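Local coordinates for protein first ORF in transposon ISC1904 (Sulfolobus solfataricus, PDB 3ILX) that probably binds DNA and takes part in strand exchange, through a serine-recombinase (resolvase-type) domain that makes up most of the fragment in this crystal, at residues K54-R57 with M58-N62. Residues are numbered along the deposited sequence; the frame is centred on the assembly and turned at random.
Sequences KLLR and MILNN
Four successive i to i+4 backbone hydrogen bonds join Lys54–Arg57 to Met58–Asn61, from Met58 N to Lys54 O (2.9 Å) through to a more bent one, Asn61 N to Arg57 O (136° at the hydrogen). They close the last turns of helix 50-60, which a Schellman motif ends: Asn62, at positive phi, is its C' residue, with Asn62 N hydrogen-bonded to Ile59 O and Glu63 N to Met58 O. In this resolvase-type domain the helix packs on a parallel sheet. Leu55 and Ile59 face the sheet, both touching Val67, and meet obliquely through their CD1 methyls, 4.1 Å apart. One step round, Leu56 and Leu60 run alongside each other, and Leu60 CD1 rests 3.9 Å from Leu56 CG. Leu56 packs on Glu85 and Leu60 on Ala89 of the second subunit, and Arg57 adds a salt bridge from NH2 to Glu85 of that subunit. Asn61 ND2 hydrogen-bonds to Glu63 OE2 just past the helix end. On the Lys54 flank, selenomethionine Met58 points the same way as the lysine and also touches the sheet at Ile6 and Val64. With CG set beside its own backbone N (chi1 -75°), the chain passes Lys54 O and brings SE to 4.0 Å from Lys54 CE.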
loop_
_atom_site.group_PDB
_atom_site.type_symbol
_atom_site.label_atom_id
_atom_site.label_comp_id
_atom_site.label_asym_id
_atom_site.label_seq_id
_atom_site.Cartn_x
_atom_site.Cartn_y
_atom_site.Cartn_z
ATOM N N LYS A 54 -2.264 2.631 16.038
ATOM C CA LYS A 54 -1.649 2.408 17.360
ATOM C C LYS A 54 -0.454 1.453 17.207
ATOM O O LYS A 54 0.671 1.741 17.652
ATOM C CB LYS A 54 -2.666 1.854 18.353
ATOM C CG LYS A 54 -2.081 1.480 19.722
ATOM C CD LYS A 54 -3.147 0.806 20.585
ATOM C CE LYS A 54 -2.545 0.076 21.800
ATOM N NZ LYS A 54 -2.019 1.077 22.762
ATOM N N LEU A 55 -0.697 0.341 16.530
ATOM C CA LEU A 55 0.328 -0.656 16.293
ATOM C C LEU A 55 1.559 -0.099 15.562
ATOM O O LEU A 55 2.679 -0.321 16.001
ATOM C CB LEU A 55 -0.254 -1.852 15.524
ATOM C CG LEU A 55 0.685 -3.010 15.158
ATOM C CD1 LEU A 55 1.496 -3.548 16.363
ATOM C CD2 LEU A 55 -0.133 -4.159 14.490
ATOM N N LEU A 56 1.339 0.561 14.422
ATOM C CA LEU A 56 2.426 1.138 13.624
ATOM C C LEU A 56 3.268 2.129 14.446
ATOM O O LEU A 56 4.505 2.146 14.349
ATOM C CB LEU A 56 1.850 1.855 12.388
ATOM C CG LEU A 56 2.783 2.666 11.491
ATOM C CD1 LEU A 56 3.869 1.748 10.995
ATOM C CD2 LEU A 56 2.002 3.243 10.297
ATOM N N ARG A 57 2.597 2.980 15.219
ATOM C CA ARG A 57 3.291 3.936 16.064
ATOM C C ARG A 57 4.075 3.234 17.165
ATOM O O ARG A 57 5.182 3.643 17.488
ATOM C CB ARG A 57 2.316 4.965 16.642
ATOM C CG ARG A 57 1.809 5.891 15.563
ATOM C CD ARG A 57 0.520 6.605 15.938
ATOM N NE ARG A 57 0.036 7.323 14.759
ATOM C CZ ARG A 57 -1.177 7.844 14.621
ATOM N NH1 ARG A 57 -2.080 7.719 15.587
ATOM N NH2 ARG A 57 -1.488 8.490 13.508
HETATM N N MSE A 58 3.518 2.159 17.719
HETATM C CA MSE A 58 4.251 1.426 18.737
HETATM C C MSE A 58 5.532 0.801 18.172
HETATM O O MSE A 58 6.560 0.821 18.832
HETATM C CB MSE A 58 3.379 0.343 19.371
HETATM C CG MSE A 58 2.353 0.881 20.342
HETATM SE SE MSE A 58 1.315 -0.640 20.992
HETATM C CE MSE A 58 2.560 -1.242 22.384
ATOM N N ILE A 59 5.441 0.214 16.978
ATOM C CA ILE A 59 6.616 -0.400 16.337
ATOM C C ILE A 59 7.688 0.665 16.135
ATOM O O ILE A 59 8.850 0.476 16.503
ATOM C CB ILE A 59 6.257 -1.040 14.976
ATOM C CG1 ILE A 59 5.330 -2.237 15.175
ATOM C CG2 ILE A 59 7.529 -1.470 14.191
ATOM C CD1 ILE A 59 4.602 -2.701 13.891
ATOM N N LEU A 60 7.269 1.791 15.558
ATOM C CA LEU A 60 8.130 2.927 15.268
ATOM C C LEU A 60 8.739 3.547 16.523
ATOM O O LEU A 60 9.827 4.141 16.453
ATOM C CB LEU A 60 7.355 3.995 14.491
ATOM C CG LEU A 60 7.047 3.710 13.016
ATOM C CD1 LEU A 60 5.943 4.664 12.473
ATOM C CD2 LEU A 60 8.322 3.781 12.168
ATOM N N ASN A 61 8.039 3.413 17.652
ATOM C CA ASN A 61 8.540 3.859 18.948
ATOM C C ASN A 61 9.317 2.767 19.706
ATOM O O ASN A 61 9.574 2.897 20.897
ATOM C CB ASN A 61 7.412 4.421 19.810
ATOM C CG ASN A 61 7.936 5.306 20.973
ATOM O OD1 ASN A 61 9.009 5.917 20.889
ATOM N ND2 ASN A 61 7.185 5.357 22.058
ATOM N N ASN A 62 9.675 1.697 19.009
ATOM C CA ASN A 62 10.473 0.623 19.584
ATOM C C ASN A 62 9.811 -0.062 20.769
ATOM O O ASN A 62 10.487 -0.426 21.710
ATOM C CB ASN A 62 11.870 1.137 19.997
ATOM C CG ASN A 62 12.640 1.715 18.825
ATOM O OD1 ASN A 62 12.745 1.078 17.780
ATOM N ND2 ASN A 62 13.135 2.935 18.977
#